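Local coordinates for phosphatidylinositol transfer protein SFH5 (PDB 6W32) that binds and transfers phosphatidylinositol, regulates phosphatidylinositol 4,5-bisphosphate homeostasis at the plasma membrane, and carries heme b as a cofactor, at residues D127-K131 with Y217-F221; G253-G257 with G267-K271; N177-Q181 with E214-A218. One frame throughout, in Å; residues are numbered along the deposited sequence.

Contact 1: residues D127-K131 with Y217-F221; sequences DANKK and YAKYF. With HEM (protoporphyrin IX containing Fe), chain D.
One strand of the CRAL-TRIO sheet, 216-222, has two roles here: it lines the heme pocket with K219 and F221 and meets the hairpin loop 127-131 with Y217 and Y220. The loop, between strands 118-122 and 132-136, makes a type II turn from D127 to K130, closed by K130 N to D127 O at 2.9 Å; N129 takes the positive phi (61°) that asparagine tolerates well. N129 faces Y217 (CA-CA 6.3 Å), CB to CB 3.8 Å. K130 (chi1 m, chi2 t) stretches along the edge of the Y217 ring, CE to CE2 3.9 Å, and its NZ donates to Y220 OH at 2.8 Å and also to Y259 O. From A218 the chain is extended, so K219, with chi1 to chi4 all t, points to the heme while Y220 points to the loop. K219 NZ hydrogen-bonds to heme O1D (2.7 Å) and O2A (3.0 Å), one oxygen of each propionate, a long cation suiting two carboxylates; F221 CE1 lies 3.2 Å from heme C2D.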
loop_
_atom_site.group_PDB
_atom_site.type_symbol
_atom_site.label_atom_id
_atom_site.label_comp_id
_atom_site.label_asym_id
_atom_site.label_seq_id
_atom_site.Cartn_x
_atom_site.Cartn_y
_atom_site.Cartn_z
ATOM N N ASP A 127 16.258 -7.299 3.513
ATOM C CA ASP A 127 15.968 -7.315 4.937
ATOM C C ASP A 127 14.464 -7.458 5.168
ATOM O O ASP A 127 13.655 -7.217 4.266
ATOM C CB ASP A 127 16.500 -6.043 5.598
ATOM C CG ASP A 127 18.048 -5.948 5.581
ATOM O OD1 ASP A 127 18.735 -6.916 5.980
ATOM O OD2 ASP A 127 18.559 -4.887 5.163
ATOM N N ALA A 128 14.081 -7.869 6.382
ATOM C CA ALA A 128 12.674 -8.157 6.639
ATOM C C ALA A 128 11.829 -6.936 6.347
ATOM O O ALA A 128 12.139 -5.833 6.804
ATOM C CB ALA A 128 12.437 -8.579 8.077
ATOM N N ASN A 129 10.770 -7.134 5.570
ATOM C CA ASN A 129 9.789 -6.101 5.285
ATOM C C ASN A 129 10.420 -4.924 4.592
ATOM O O ASN A 129 9.896 -3.800 4.640
ATOM C CB ASN A 129 9.062 -5.673 6.555
ATOM C CG ASN A 129 8.499 -6.861 7.304
ATOM O OD1 ASN A 129 7.775 -7.689 6.724
ATOM N ND2 ASN A 129 8.859 -6.985 8.588
ATOM N N LYS A 130 11.550 -5.176 3.944
ATOM C CA LYS A 130 12.091 -4.235 2.973
ATOM C C LYS A 130 12.448 -4.941 1.670
ATOM O O LYS A 130 13.292 -4.449 0.921
ATOM C CB LYS A 130 13.302 -3.493 3.541
ATOM C CG LYS A 130 13.054 -2.774 4.858
ATOM C CD LYS A 130 14.048 -1.681 5.008
ATOM C CE LYS A 130 14.379 -1.441 6.473
ATOM N NZ LYS A 130 15.486 -0.468 6.619
ATOM N N LYS A 131 11.820 -6.085 1.401
ATOM C CA LYS A 131 11.942 -6.801 0.140
ATOM C C LYS A 131 10.990 -6.282 -0.939
ATOM O O LYS A 131 11.362 -6.209 -2.110
ATOM C CB LYS A 131 11.687 -8.288 0.367
ATOM C CG LYS A 131 12.502 -8.910 1.481
ATOM C CD LYS A 131 11.870 -10.243 1.879
ATOM C CE LYS A 131 12.850 -11.114 2.625
ATOM N NZ LYS A 131 12.300 -12.466 2.813
ATOM N N TYR A 217 5.973 -0.753 6.496
ATOM C CA TYR A 217 7.048 -0.927 7.489
ATOM C C TYR A 217 7.881 0.335 7.616
ATOM O O TYR A 217 7.962 0.891 8.705
ATOM C CB TYR A 217 7.981 -2.108 7.183
ATOM C CG TYR A 217 9.060 -2.271 8.242
ATOM C CD1 TYR A 217 8.748 -2.694 9.534
ATOM C CD2 TYR A 217 10.388 -1.986 7.960
ATOM C CE1 TYR A 217 9.739 -2.823 10.531
ATOM C CE2 TYR A 217 11.369 -2.108 8.929
ATOM C CZ TYR A 217 11.045 -2.533 10.214
ATOM O OH TYR A 217 12.053 -2.655 11.164
ATOM N N ALA A 218 8.468 0.806 6.515
ATOM C CA ALA A 218 9.256 2.029 6.485
ATOM C C ALA A 218 8.976 2.788 5.210
ATOM O O ALA A 218 8.793 2.181 4.150
ATOM C CB ALA A 218 10.751 1.745 6.535
ATOM N N LYS A 219 8.987 4.114 5.307
ATOM C CA LYS A 219 8.854 4.995 4.155
ATOM C C LYS A 219 9.985 6.031 4.174
ATOM O O LYS A 219 10.229 6.685 5.203
ATOM C CB LYS A 219 7.479 5.648 4.159
ATOM C CG LYS A 219 7.159 6.467 2.918
ATOM C CD LYS A 219 5.659 6.481 2.660
ATOM C CE LYS A 219 5.304 6.954 1.255
ATOM N NZ LYS A 219 3.811 7.081 1.102
ATOM N N TYR A 220 10.705 6.154 3.046
ATOM C CA TYR A 220 11.859 7.039 2.942
ATOM C C TYR A 220 11.537 8.152 1.964
ATOM O O TYR A 220 10.976 7.903 0.894
ATOM C CB TYR A 220 13.130 6.294 2.480
ATOM C CG TYR A 220 13.485 5.152 3.382
ATOM C CD1 TYR A 220 13.008 3.880 3.119
ATOM C CD2 TYR A 220 14.233 5.352 4.545
ATOM C CE1 TYR A 220 13.274 2.827 3.964
ATOM C CE2 TYR A 220 14.530 4.289 5.394
ATOM C CZ TYR A 220 14.025 3.028 5.076
ATOM O OH TYR A 220 14.262 1.941 5.867
ATOM N N PHE A 221 11.917 9.372 2.329
ATOM C CA PHE A 221 11.653 10.567 1.539
ATOM C C PHE A 221 13.013 11.141 1.211
ATOM O O PHE A 221 13.599 11.813 2.060
ATOM C CB PHE A 221 10.813 11.569 2.324
ATOM C CG PHE A 221 9.502 11.030 2.771
ATOM C CD1 PHE A 221 8.349 11.308 2.054
ATOM C CD2 PHE A 221 9.410 10.238 3.908
ATOM C CE1 PHE A 221 7.109 10.834 2.465
ATOM C CE2 PHE A 221 8.176 9.747 4.321
ATOM C CZ PHE A 221 7.011 10.053 3.588
HETATM C CHA HEM D . 2.786 12.179 0.852
HETATM C CHB HEM D . 3.140 14.099 -3.529
HETATM C CHC HEM D . 6.634 17.030 -1.922
HETATM C CHD HEM D . 6.613 14.735 2.377
HETATM C C1A HEM D . 2.598 12.454 -0.477
HETATM C C2A HEM D . 1.580 11.834 -1.271
HETATM C C3A HEM D . 1.632 12.380 -2.503
HETATM C C4A HEM D . 2.724 13.340 -2.483
HETATM C CMA HEM D . 0.793 12.102 -3.775
HETATM C CAA HEM D . 0.628 10.820 -0.615
HETATM C CBA HEM D . 0.796 9.356 -0.945
HETATM C CGA HEM D . 1.966 8.962 -1.763
HETATM O O1A HEM D . 1.850 9.290 -2.987
HETATM O O2A HEM D . 2.381 7.803 -1.427
HETATM C C1B HEM D . 4.070 15.096 -3.465
HETATM C C2B HEM D . 4.395 15.983 -4.546
HETATM C C3B HEM D . 5.359 16.802 -4.119
HETATM C C4B HEM D . 5.678 16.455 -2.734
HETATM C CMB HEM D . 3.713 15.924 -5.929
HETATM C CAB HEM D . 6.050 17.910 -4.941
HETATM C CBB HEM D . 6.150 19.149 -4.494
HETATM C C1C HEM D . 6.977 16.690 -0.627
HETATM C C2C HEM D . 8.008 17.292 0.250
HETATM C C3C HEM D . 7.988 16.647 1.439
HETATM C C4C HEM D . 6.962 15.617 1.368
HETATM C CMC HEM D . 8.964 18.455 -0.124
HETATM C CAC HEM D . 8.905 16.921 2.663
HETATM C CBC HEM D . 9.459 15.912 3.375
HETATM C C1D HEM D . 5.554 13.870 2.401
HETATM C C2D HEM D . 5.098 13.095 3.530
HETATM C C3D HEM D . 3.876 12.326 3.021
HETATM C C4D HEM D . 3.742 12.705 1.656
HETATM C CMD HEM D . 5.674 13.023 4.947
HETATM C CAD HEM D . 2.966 11.302 3.710
HETATM C CBD HEM D . 3.311 9.935 3.109
HETATM C CGD HEM D . 2.520 8.881 3.844
HETATM O O1D HEM D . 2.542 7.688 3.395
HETATM O O2D HEM D . 1.672 9.291 4.707
HETATM N NA HEM D . 3.270 13.376 -1.228
HETATM N NB HEM D . 4.862 15.408 -2.380
HETATM N NC HEM D . 6.399 15.719 0.111
HETATM N ND HEM D . 4.705 13.621 1.307
HETATM FE FE HEM D . 4.885 14.459 -0.581
#

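Contact 2: residues G253-G257 with G267-K271; sequences GSKLG and GYGGK
This is a close backbone-to-backbone contact between two loop segments that follow the last strand, 247-250, of the CRAL-TRIO sheet: 253-257 starts as a 3-10 turn, and 267-271 leaves the short, weakly bonded helix 265-268. L256 N donates to G253 O at 3.1 Å within the first segment. Nearest CA pairs are S254 with Y268 (4.3 Å) and G257 with G270 (3.9 Å), spacings possible because glycine occupies so many positions. A CB on G257 would clash with G269 O and G270 CA, and one on G269 would run into S254 O. G267 and G269 also have positive phi (72° and 56°), which glycine adopts most readily; G269 is where the chain leaves the helix.

Three CA-H...O contacts line the interface: Y268 CA to G253 O at 3.5 Å, S254 CA to G267 O at 3.1 Å and G269 CA to S254 O at 3.2 Å. Farther along, G257 N lies 2.7 Å from Y268 O. In the fold, this pairing brings the two ends of residues 258-266 together beside the sheet, and two larger side chains, L256 and Y268, are buried. L256 (chi1 t, chi2 p) sets CD2 3.8 Å from Y268 CD1 and also packs on Y220 and V222 of strand 216-222. Y268 (chi1 m) directs its CA-to-CB bond away from 253-257; its ring meets that of W135, and its hydroxyl hydrogen-bonds to D184, so the tyrosine combines a buried aromatic surface with a polar tip. S254 lies at the exposed margin, where a small polar residue is well suited, its N bonded to D252 OD1.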
loop_
_atom_site.group_PDB
_atom_site.type_symbol
_atom_site.label_atom_id
_atom_site.label_comp_id
_atom_site.label_asym_id
_atom_site.label_seq_id
_atom_site.Cartn_x
_atom_site.Cartn_y
_atom_site.Cartn_z
ATOM N N GLY A 253 20.116 11.622 -1.378
ATOM C CA GLY A 253 19.556 10.350 -1.828
ATOM C C GLY A 253 20.548 9.202 -1.921
ATOM O O GLY A 253 20.141 8.032 -1.908
ATOM N N SER A 254 21.845 9.499 -2.023
ATOM C CA SER A 254 22.830 8.425 -2.125
ATOM C C SER A 254 23.046 7.703 -0.808
ATOM O O SER A 254 23.710 6.661 -0.796
ATOM C CB SER A 254 24.149 8.985 -2.629
ATOM O OG SER A 254 24.350 10.294 -2.108
ATOM N N LYS A 255 22.488 8.206 0.290
ATOM C CA LYS A 255 22.539 7.461 1.542
ATOM C C LYS A 255 21.501 6.359 1.605
ATOM O O LYS A 255 21.469 5.633 2.601
ATOM C CB LYS A 255 22.342 8.390 2.741
ATOM C CG LYS A 255 23.237 9.614 2.694
ATOM C CD LYS A 255 23.664 10.102 4.056
ATOM C CE LYS A 255 24.770 11.121 3.878
ATOM N NZ LYS A 255 25.360 10.888 2.520
ATOM N N LEU A 256 20.659 6.212 0.574
ATOM C CA LEU A 256 19.517 5.329 0.718
ATOM C C LEU A 256 19.957 3.892 0.912
ATOM O O LEU A 256 19.256 3.116 1.571
ATOM C CB LEU A 256 18.592 5.453 -0.483
ATOM C CG LEU A 256 17.206 4.853 -0.253
ATOM C CD1 LEU A 256 16.582 5.494 0.965
ATOM C CD2 LEU A 256 16.275 4.961 -1.489
ATOM N N GLY A 257 21.113 3.514 0.365
ATOM C CA GLY A 257 21.574 2.145 0.523
ATOM C C GLY A 257 21.902 1.773 1.954
ATOM O O GLY A 257 21.879 0.586 2.301
ATOM N N GLY A 267 22.332 6.657 -7.826
ATOM C CA GLY A 267 21.327 7.394 -7.082
ATOM C C GLY A 267 21.183 6.948 -5.636
ATOM O O GLY A 267 21.360 7.739 -4.711
ATOM N N TYR A 268 20.993 5.690 -5.430
ATOM C CA TYR A 268 20.587 5.338 -4.129
ATOM C C TYR A 268 21.681 4.693 -3.295
ATOM O O TYR A 268 21.405 4.075 -2.304
ATOM C CB TYR A 268 19.289 4.588 -4.246
ATOM C CG TYR A 268 18.289 5.390 -5.049
ATOM C CD1 TYR A 268 17.768 6.541 -4.553
ATOM C CD2 TYR A 268 17.890 4.998 -6.296
ATOM C CE1 TYR A 268 16.868 7.275 -5.262
ATOM C CE2 TYR A 268 16.984 5.736 -7.011
ATOM C CZ TYR A 268 16.485 6.871 -6.471
ATOM O OH TYR A 268 15.595 7.634 -7.132
ATOM N N GLY A 269 22.931 4.849 -3.696
ATOM C CA GLY A 269 24.025 4.310 -2.910
ATOM C C GLY A 269 23.974 2.827 -2.621
ATOM O O GLY A 269 24.799 2.339 -1.850
ATOM N N GLY A 270 23.047 2.085 -3.200
ATOM C CA GLY A 270 22.876 0.693 -2.817
ATOM C C GLY A 270 23.999 -0.247 -3.220
ATOM O O GLY A 270 25.093 0.205 -3.545
ATOM N N LYS A 271 23.748 -1.557 -3.209
ATOM C CA LYS A 271 24.783 -2.542 -3.500
ATOM C C LYS A 271 24.715 -3.114 -4.908
ATOM O O LYS A 271 25.742 -3.588 -5.403
ATOM C CB LYS A 271 24.717 -3.715 -2.507
ATOM C CG LYS A 271 25.279 -3.410 -1.142
ATOM C CD LYS A 271 25.081 -4.567 -0.185
ATOM C CE LYS A 271 26.371 -4.827 0.554
ATOM N NZ LYS A 271 27.308 -3.640 0.423
#

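Contact 3: residues N177-Q181 with E214-A218; sequences NYMTQ and ELLYA
Residues 177-181 and 214-218 run side by side in the same sense, their end-to-end directions 45° apart, as the chain enters two neighbouring parallel strands. Those strands, 179-184 and 216-222, are joined through helix 195-211 in a beta-alpha-beta unit of the CRAL-TRIO fold. Nearest CA pairs are Y178 with L215 (4.8 Å), M179 with L216 (5.0 Å) and T180 with A218 (5.0 Å). M179 brackets L216 in a parallel bridge: M179 N donates to L215 O at 2.9 Å, and M179 O accepts from Y217 N at 2.8 Å. Y217 (phi/psi -98/-57) turns a corner, so the register gains a residue before Q181 N donates to A218 O at 3.1 Å. T180 CA adds a CA-H...O contact to A218 O at 3.2 Å.

M179 (chi1 and chi2 t) and L216 (chi1 t, chi2 p) lie on one face of the sheet, where the flexible methionine fits against M162 and L166 of helix 151-166. T180 and A218 share the other face; both are small, and the threonine hydroxyl hydrogen-bonds to N129 O in the neighbouring loop. Q181, on the heme side, brings its side chain about 3 Å from those of R158 and K219, both heme-binding residues. E214, with phi 58°, and L215 lie before the strand, the leucine packing on F171 and Y44. Y178 spans this entrance: its CB touches Y217 CB at 3.9 Å, its ring takes a cation-pi contact from K73 of helix 64-77, and with chi1 m its OH donates to E214 OE1 at 2.7 Å.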
loop_
_atom_site.group_PDB
_atom_site.type_symbol
_atom_site.label_atom_id
_atom_site.label_comp_id
_atom_site.label_asym_id
_atom_site.label_seq_id
_atom_site.Cartn_x
_atom_site.Cartn_y
_atom_site.Cartn_z
ATOM N N ASN A 177 5.529 -9.544 5.180
ATOM C CA ASN A 177 4.122 -9.171 5.293
ATOM C C ASN A 177 3.929 -7.671 5.489
ATOM O O ASN A 177 2.901 -7.249 6.025
ATOM C CB ASN A 177 3.439 -9.942 6.429
ATOM C CG ASN A 177 4.217 -9.875 7.724
ATOM O OD1 ASN A 177 5.323 -9.349 7.747
ATOM N ND2 ASN A 177 3.672 -10.439 8.795
ATOM N N TYR A 178 4.899 -6.857 5.093
ATOM C CA TYR A 178 4.738 -5.415 5.057
ATOM C C TYR A 178 5.530 -4.907 3.868
ATOM O O TYR A 178 6.347 -5.629 3.294
ATOM C CB TYR A 178 5.250 -4.715 6.319
ATOM C CG TYR A 178 4.454 -4.897 7.595
ATOM C CD1 TYR A 178 4.507 -6.074 8.302
ATOM C CD2 TYR A 178 3.715 -3.851 8.127
ATOM C CE1 TYR A 178 3.813 -6.214 9.484
ATOM C CE2 TYR A 178 3.015 -3.989 9.302
ATOM C CZ TYR A 178 3.065 -5.168 9.972
ATOM O OH TYR A 178 2.366 -5.335 11.149
ATOM N N MET A 179 5.328 -3.637 3.539
ATOM C CA MET A 179 5.895 -3.012 2.353
ATOM C C MET A 179 6.809 -1.865 2.769
ATOM O O MET A 179 6.734 -1.359 3.891
ATOM C CB MET A 179 4.773 -2.488 1.459
ATOM C CG MET A 179 5.121 -2.033 0.044
ATOM S SD MET A 179 3.550 -1.767 -0.841
ATOM C CE MET A 179 2.759 -0.864 0.478
ATOM N N THR A 180 7.679 -1.450 1.862
ATOM C CA THR A 180 8.465 -0.248 2.063
ATOM C C THR A 180 8.252 0.656 0.858
ATOM O O THR A 180 7.906 0.178 -0.229
ATOM C CB THR A 180 9.933 -0.605 2.302
ATOM O OG1 THR A 180 10.023 -1.329 3.543
ATOM C CG2 THR A 180 10.820 0.631 2.362
ATOM N N GLN A 181 8.388 1.967 1.063
ATOM C CA GLN A 181 8.045 2.922 0.029
ATOM C C GLN A 181 9.091 4.013 0.003
ATOM O O GLN A 181 9.557 4.432 1.060
ATOM C CB GLN A 181 6.646 3.510 0.274
ATOM C CG GLN A 181 5.537 2.475 0.115
ATOM C CD GLN A 181 4.180 2.952 0.592
ATOM O OE1 GLN A 181 3.383 2.169 1.120
ATOM N NE2 GLN A 181 3.906 4.232 0.404
ATOM N N GLU A 214 -1.628 -1.103 8.702
ATOM C CA GLU A 214 -0.782 -2.247 9.036
ATOM C C GLU A 214 -0.178 -2.905 7.803
ATOM O O GLU A 214 0.014 -4.124 7.771
ATOM C CB GLU A 214 -1.508 -3.295 9.865
ATOM C CG GLU A 214 -1.660 -2.918 11.343
ATOM C CD GLU A 214 -0.326 -2.634 12.078
ATOM O OE1 GLU A 214 0.616 -3.461 11.944
ATOM O OE2 GLU A 214 -0.242 -1.597 12.803
ATOM N N LEU A 215 0.163 -2.089 6.795
ATOM C CA LEU A 215 0.887 -2.581 5.628
ATOM C C LEU A 215 2.203 -1.865 5.353
ATOM O O LEU A 215 2.976 -2.347 4.523
ATOM C CB LEU A 215 0.010 -2.496 4.363
ATOM C CG LEU A 215 -1.163 -3.465 4.460
ATOM C CD1 LEU A 215 -2.319 -3.016 3.582
ATOM C CD2 LEU A 215 -0.748 -4.913 4.155
ATOM N N LEU A 216 2.487 -0.745 6.002
ATOM C CA LEU A 216 3.759 -0.050 5.785
ATOM C C LEU A 216 4.729 -0.447 6.877
ATOM O O LEU A 216 4.354 -0.481 8.053
ATOM C CB LEU A 216 3.564 1.465 5.804
ATOM C CG LEU A 216 4.664 2.375 5.326
ATOM C CD1 LEU A 216 4.825 2.226 3.876
ATOM C CD2 LEU A 216 4.342 3.827 5.646
ATOM N N TYR A 217 5.973 -0.753 6.496
ATOM C CA TYR A 217 7.048 -0.927 7.489
ATOM C C TYR A 217 7.881 0.335 7.616
ATOM O O TYR A 217 7.962 0.891 8.705
ATOM C CB TYR A 217 7.981 -2.108 7.183
ATOM C CG TYR A 217 9.060 -2.271 8.242
ATOM C CD1 TYR A 217 8.748 -2.694 9.534
ATOM C CD2 TYR A 217 10.388 -1.986 7.960
ATOM C CE1 TYR A 217 9.739 -2.823 10.531
ATOM C CE2 TYR A 217 11.369 -2.108 8.929
ATOM C CZ TYR A 217 11.045 -2.533 10.214
ATOM O OH TYR A 217 12.053 -2.655 11.164
ATOM N N ALA A 218 8.468 0.806 6.515
ATOM C CA ALA A 218 9.256 2.029 6.485
ATOM C C ALA A 218 8.976 2.788 5.210
ATOM O O ALA A 218 8.793 2.181 4.150
ATOM C CB ALA A 218 10.751 1.745 6.535
#

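Strand 216-222 ties the three contacts together. Contacts 1 and 3 share Y217 and A218, and their centres are 6 Å apart: N129 O of the loop lies 2.7 Å from T180 OG1, and beyond Y217 the strand pairing probably continues with Y220 N to Q181 O at 2.9 Å. Contact 2 lies 14 Å from contact 1, centre to centre, yet touches it through Y220 CB and L256 CD1 at 3.9 Å. Contact 1 reaches the heme directly, and contact 3 brings the Q181 side chain to about 4 Å from it. Contact 2 is more remote, G253 CA about 13 Å from the nearest heme atom; the Y268 side chain is about 9 Å from that of Y185, the proximal iron ligand.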